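Local coordinates for tRNA nucleotidyl transferase-related protein (Thermotoga maritima, PDB 3H38), which is the CCA-adding part of a longer protein, a class II tRNA nucleotidyltransferase that probably builds the 3' CCA end of tRNA from CTP and ATP with magnesium, at residues Tyr38-Phe43 against Asp57-Gly62; Lys124-Arg129 against Leu147-Phe152. All coordinates share one frame; numbering follows the deposited sequence.

Contact 1: Tyr38-Phe43 against Asp57-Gly62; sequences YVVGGF and DIVVEG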
# COMPACT_ATOMS: atom_id res chain seq x y z
N TYR A 38 3.36 0.62 29.28
CA TYR A 38 2.08 0.52 28.56
C TYR A 38 2.18 -0.17 27.19
O TYR A 38 3.15 -0.02 26.45
CB TYR A 38 1.51 1.91 28.28
CG TYR A 38 1.58 2.90 29.40
CD1 TYR A 38 2.73 3.61 29.65
CD2 TYR A 38 0.46 3.17 30.19
CE1 TYR A 38 2.79 4.55 30.66
CE2 TYR A 38 0.51 4.10 31.21
CZ TYR A 38 1.68 4.78 31.44
OH TYR A 38 1.72 5.72 32.45
N VAL A 39 1.12 -0.89 26.84
CA VAL A 39 0.93 -1.30 25.46
C VAL A 39 -0.02 -0.26 24.83
O VAL A 39 -0.93 0.23 25.51
CB VAL A 39 0.41 -2.75 25.36
CG1 VAL A 39 -1.03 -2.84 25.84
CG2 VAL A 39 0.57 -3.28 23.94
N VAL A 40 0.23 0.12 23.58
CA VAL A 40 -0.49 1.24 22.99
C VAL A 40 -0.98 0.97 21.57
O VAL A 40 -0.56 0.02 20.92
CB VAL A 40 0.42 2.48 22.92
CG1 VAL A 40 0.87 2.88 24.31
CG2 VAL A 40 1.62 2.21 22.04
N GLY A 41 -1.89 1.82 21.10
CA GLY A 41 -2.19 1.91 19.68
C GLY A 41 -3.10 0.86 19.08
O GLY A 41 -4.17 0.58 19.64
N GLY A 42 -2.69 0.31 17.94
CA GLY A 42 -3.51 -0.61 17.15
C GLY A 42 -3.84 -1.85 17.93
O GLY A 42 -4.97 -2.33 17.96
N PHE A 43 -2.84 -2.37 18.62
CA PHE A 43 -3.08 -3.52 19.47
C PHE A 43 -4.25 -3.31 20.44
O PHE A 43 -5.00 -4.24 20.73
CB PHE A 43 -1.84 -3.89 20.28
CG PHE A 43 -2.12 -4.94 21.30
CD1 PHE A 43 -1.99 -6.28 20.98
CD2 PHE A 43 -2.60 -4.58 22.56
CE1 PHE A 43 -2.28 -7.28 21.93
CE2 PHE A 43 -2.90 -5.56 23.51
CZ PHE A 43 -2.75 -6.92 23.19
N ASP A 57 3.79 -3.75 21.18
CA ASP A 57 4.27 -2.39 20.99
C ASP A 57 4.29 -1.67 22.32
O ASP A 57 3.22 -1.27 22.81
CB ASP A 57 3.34 -1.67 20.01
CG ASP A 57 4.04 -0.54 19.27
OD1 ASP A 57 5.04 -0.01 19.80
OD2 ASP A 57 3.58 -0.18 18.16
N ILE A 58 5.49 -1.48 22.90
CA ILE A 58 5.59 -0.98 24.29
C ILE A 58 6.03 0.47 24.45
O ILE A 58 7.02 0.90 23.86
CB ILE A 58 6.53 -1.85 25.15
CG1 ILE A 58 6.05 -3.29 25.17
CG2 ILE A 58 6.52 -1.36 26.57
CD1 ILE A 58 4.63 -3.40 25.65
N VAL A 59 5.30 1.20 25.28
CA VAL A 59 5.69 2.56 25.64
C VAL A 59 6.10 2.71 27.13
O VAL A 59 5.36 2.29 28.05
CB VAL A 59 4.60 3.57 25.22
CG1 VAL A 59 5.01 4.98 25.57
CG2 VAL A 59 4.37 3.48 23.74
N VAL A 60 7.28 3.28 27.38
CA VAL A 60 7.71 3.45 28.77
C VAL A 60 7.87 4.93 29.10
O VAL A 60 8.26 5.72 28.24
CB VAL A 60 9.01 2.69 29.10
CG1 VAL A 60 8.82 1.16 28.96
CG2 VAL A 60 10.14 3.17 28.23
N GLU A 61 7.49 5.32 30.31
CA GLU A 61 7.82 6.67 30.76
C GLU A 61 9.19 6.60 31.44
O GLU A 61 9.28 6.54 32.67
CB GLU A 61 6.79 7.23 31.72
CG GLU A 61 5.45 7.55 31.12
CD GLU A 61 4.63 8.40 32.07
OE1 GLU A 61 3.39 8.41 31.93
OE2 GLU A 61 5.24 9.04 32.95
N GLY A 62 10.23 6.56 30.61
CA GLY A 62 11.60 6.53 31.07
C GLY A 62 12.46 6.22 29.89
O GLY A 62 12.01 6.35 28.76
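The Tyr-38 ring takes the carbonyl of Val-59 at its edge, in plane, with Tyr-38 CD1 3.3 Å from Val-59 O. Glu-61 approaches the phenol end of the same ring obliquely, its carboxylate plane only 22° from the ring plane and OE1 3.2 Å from Tyr-38 OH; this OE1 accepts a hydrogen bond from Ile-122 N, at the start of helix 122-127. Tyr-38 and Val-59 form an antiparallel hydrogen-bonded pair: Tyr-38 N donates to Val-59 O over 2.9 Å, and Val-59 N returns a nearly straight bond to Tyr-38 O at 2.7 Å (172°). Val-39 and Ile-58 follow as a non-hydrogen-bonded pair, whose side chains lie on the other face of the sheet from Tyr-38 and Val-59. Beyond them the ladder fades into a weak bond from Val-40 N to Asp-57 O (3.4 Å). Val-59 CG2, anti to its carbonyl carbon, is brought against both methyls of Val-40, with CG2 of Val-40 3.5 Å away. Gly-41, N-cap of helix 42-49, and Gly-42 follow strand 37-40; Asp-57, like Asp-55 and Asp-99, binds magnesium in other structures of this protein (no metal is bound here), an arrangement as in the nucleotidyltransferase fold.

Contact 2: Lys124-Arg129 against Leu147-Phe152; sequences KDLYRR and LLIDFF
Phe-152 drives the edge of its ring into one face of Tyr-127, with CE1 over the centre of the tyrosine and 3.3 Å above its plane. The ring planes meet at 58°, an inclined edge-to-face pair with centroids 4.5 Å apart. It joins helix 122-127 of the poly(A) polymerase-type head domain to the loop after strand 147-149 of the catalytic sheet. With CG beside its own backbone N (chi1 -44°), Phe-152 also lays its ring over CB of Phe-151, while at its edge Leu-126 CB lies 3.7 Å from Phe-152 CE2. Leu-126 reaches on toward the sheet: at the edge of the Phe-151 ring Leu-126 CD2 lies 3.8 Å from Phe-151 CD2, and it meets Ile-149 CG2 more loosely. The loop is tied by Asp-150, whose carboxylate accepts hydrogen bonds from Gly-154 N and Tyr-155 N and a weak one from Phe-152 N. On the helix side, Asp-125 gathers two arginines. Arg-128 grips OD1 alone in a salt bridge through NE and NH1, both from the same face of the carboxylate; OD1 also accepts from Arg-104 N, and Arg-128 NH2 pairs with Glu-106. Arg-129, which binds ATP in other structures of this protein, grips the same aspartate side-on: NE bonds the backbone O of Asp-125, and Arg-129 NH1 makes a salt bridge to Asp-125 OD2, 3.1 Å away on the syn side, somewhat out of the carboxylate plane.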
# COMPACT_ATOMS: atom_id res chain seq x y z
N LYS A 124 0.73 12.99 26.68
CA LYS A 124 1.24 13.71 25.55
C LYS A 124 1.62 12.80 24.41
O LYS A 124 1.47 13.15 23.27
CB LYS A 124 2.43 14.54 25.96
CG LYS A 124 2.20 15.97 25.88
CD LYS A 124 1.97 16.57 27.21
CE LYS A 124 1.83 18.07 27.14
NZ LYS A 124 0.44 18.45 27.24
N ASP A 125 2.14 11.65 24.73
CA ASP A 125 2.52 10.69 23.71
C ASP A 125 1.29 10.13 22.99
O ASP A 125 1.38 9.67 21.85
CB ASP A 125 3.31 9.53 24.29
CG ASP A 125 3.66 8.48 23.25
OD1 ASP A 125 4.59 8.70 22.42
OD2 ASP A 125 3.01 7.43 23.25
N LEU A 126 0.14 10.16 23.65
CA LEU A 126 -1.10 9.65 23.05
C LEU A 126 -1.77 10.79 22.27
O LEU A 126 -2.31 10.61 21.18
CB LEU A 126 -2.05 9.14 24.14
CG LEU A 126 -2.23 7.66 24.49
CD1 LEU A 126 -1.04 6.73 24.11
CD2 LEU A 126 -2.64 7.50 25.94
N TYR A 127 -1.69 11.98 22.87
CA TYR A 127 -2.30 13.17 22.34
C TYR A 127 -1.77 13.54 20.97
O TYR A 127 -2.40 14.33 20.28
CB TYR A 127 -2.07 14.35 23.28
CG TYR A 127 -3.30 15.20 23.44
CD1 TYR A 127 -4.14 15.49 22.35
CD2 TYR A 127 -3.63 15.73 24.68
CE1 TYR A 127 -5.27 16.27 22.52
CE2 TYR A 127 -4.75 16.50 24.86
CZ TYR A 127 -5.58 16.77 23.79
OH TYR A 127 -6.68 17.56 24.01
N ARG A 128 -0.60 13.01 20.60
CA ARG A 128 0.05 13.36 19.34
C ARG A 128 -0.29 12.37 18.23
O ARG A 128 0.15 12.55 17.10
CB ARG A 128 1.55 13.29 19.51
CG ARG A 128 2.05 11.85 19.38
CD ARG A 128 3.53 11.72 19.68
NE ARG A 128 3.89 10.38 20.11
CZ ARG A 128 4.14 9.36 19.29
NH1 ARG A 128 4.49 8.18 19.78
NH2 ARG A 128 4.07 9.52 17.98
N ARG A 129 -1.05 11.32 18.56
CA ARG A 129 -1.40 10.30 17.58
C ARG A 129 -2.64 10.69 16.77
O ARG A 129 -3.35 11.64 17.11
CB ARG A 129 -1.58 8.96 18.27
CG ARG A 129 -0.29 8.45 18.89
CD ARG A 129 -0.56 7.39 19.93
NE ARG A 129 0.70 6.98 20.53
CZ ARG A 129 1.38 5.90 20.18
NH1 ARG A 129 2.55 5.63 20.77
NH2 ARG A 129 0.88 5.08 19.24
N LEU A 147 -5.40 -1.69 32.92
CA LEU A 147 -6.08 -0.39 32.98
C LEU A 147 -6.12 0.27 31.61
O LEU A 147 -5.09 0.60 31.04
CB LEU A 147 -5.39 0.56 33.98
CG LEU A 147 -6.21 1.84 34.23
CD1 LEU A 147 -7.62 1.52 34.74
CD2 LEU A 147 -5.52 2.78 35.19
N LEU A 148 -7.32 0.48 31.09
CA LEU A 148 -7.48 1.17 29.83
C LEU A 148 -7.32 2.64 30.18
O LEU A 148 -7.99 3.17 31.10
CB LEU A 148 -8.86 0.92 29.21
CG LEU A 148 -9.12 0.85 27.69
CD1 LEU A 148 -10.43 1.55 27.34
CD2 LEU A 148 -7.99 1.37 26.79
N ILE A 149 -6.40 3.30 29.49
CA ILE A 149 -6.27 4.73 29.63
C ILE A 149 -6.73 5.34 28.33
O ILE A 149 -6.10 5.16 27.28
CB ILE A 149 -4.86 5.16 29.92
CG1 ILE A 149 -4.45 4.69 31.32
CG2 ILE A 149 -4.77 6.68 29.82
CD1 ILE A 149 -3.03 4.30 31.38
N ASP A 150 -7.87 6.01 28.40
CA ASP A 150 -8.52 6.53 27.22
C ASP A 150 -8.95 7.99 27.43
O ASP A 150 -10.04 8.28 27.92
CB ASP A 150 -9.70 5.64 26.82
CG ASP A 150 -10.51 6.23 25.69
OD1 ASP A 150 -11.73 6.05 25.72
OD2 ASP A 150 -9.95 6.90 24.80
N PHE A 151 -8.06 8.89 27.06
CA PHE A 151 -8.24 10.29 27.39
C PHE A 151 -9.24 10.89 26.43
O PHE A 151 -9.89 11.89 26.76
CB PHE A 151 -6.89 11.05 27.31
CG PHE A 151 -5.89 10.65 28.36
CD1 PHE A 151 -6.06 11.04 29.70
CD2 PHE A 151 -4.77 9.87 28.03
CE1 PHE A 151 -5.14 10.67 30.70
CE2 PHE A 151 -3.85 9.51 29.03
CZ PHE A 151 -4.04 9.91 30.38
N PHE A 152 -9.40 10.27 25.26
CA PHE A 152 -9.99 10.99 24.13
C PHE A 152 -11.34 10.54 23.58
O PHE A 152 -11.83 11.13 22.61
CB PHE A 152 -8.95 11.15 23.01
CG PHE A 152 -7.58 11.57 23.51
CD1 PHE A 152 -7.35 12.87 23.90
CD2 PHE A 152 -6.52 10.66 23.56
CE1 PHE A 152 -6.08 13.27 24.36
CE2 PHE A 152 -5.26 11.06 24.00
CZ PHE A 152 -5.04 12.36 24.41

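The two contacts lie in series along the chain, contact 1 closing before contact 2 opens, with centres about 10 Å apart. Both belong to the head domain and share its mixed sheet, in which strand 137-139 separates strand 37-40 from strand 147-149. Helix 122-127 and the loop after it cover the face carrying Tyr-38, Val-40 and Val-59. Direct touches join the contacts: Tyr-38 CE2 meets Ile-149 CD1 at 3.5 Å, and Val-40 CG2 lies 3.8 Å from Arg-129 NH1. Contact 2 thus brings the nucleotide-binding Arg-129 against the strands of contact 1, one leading to Gly-41 and Gly-42, the other carrying Asp-57 of the magnesium site, which is empty in this model.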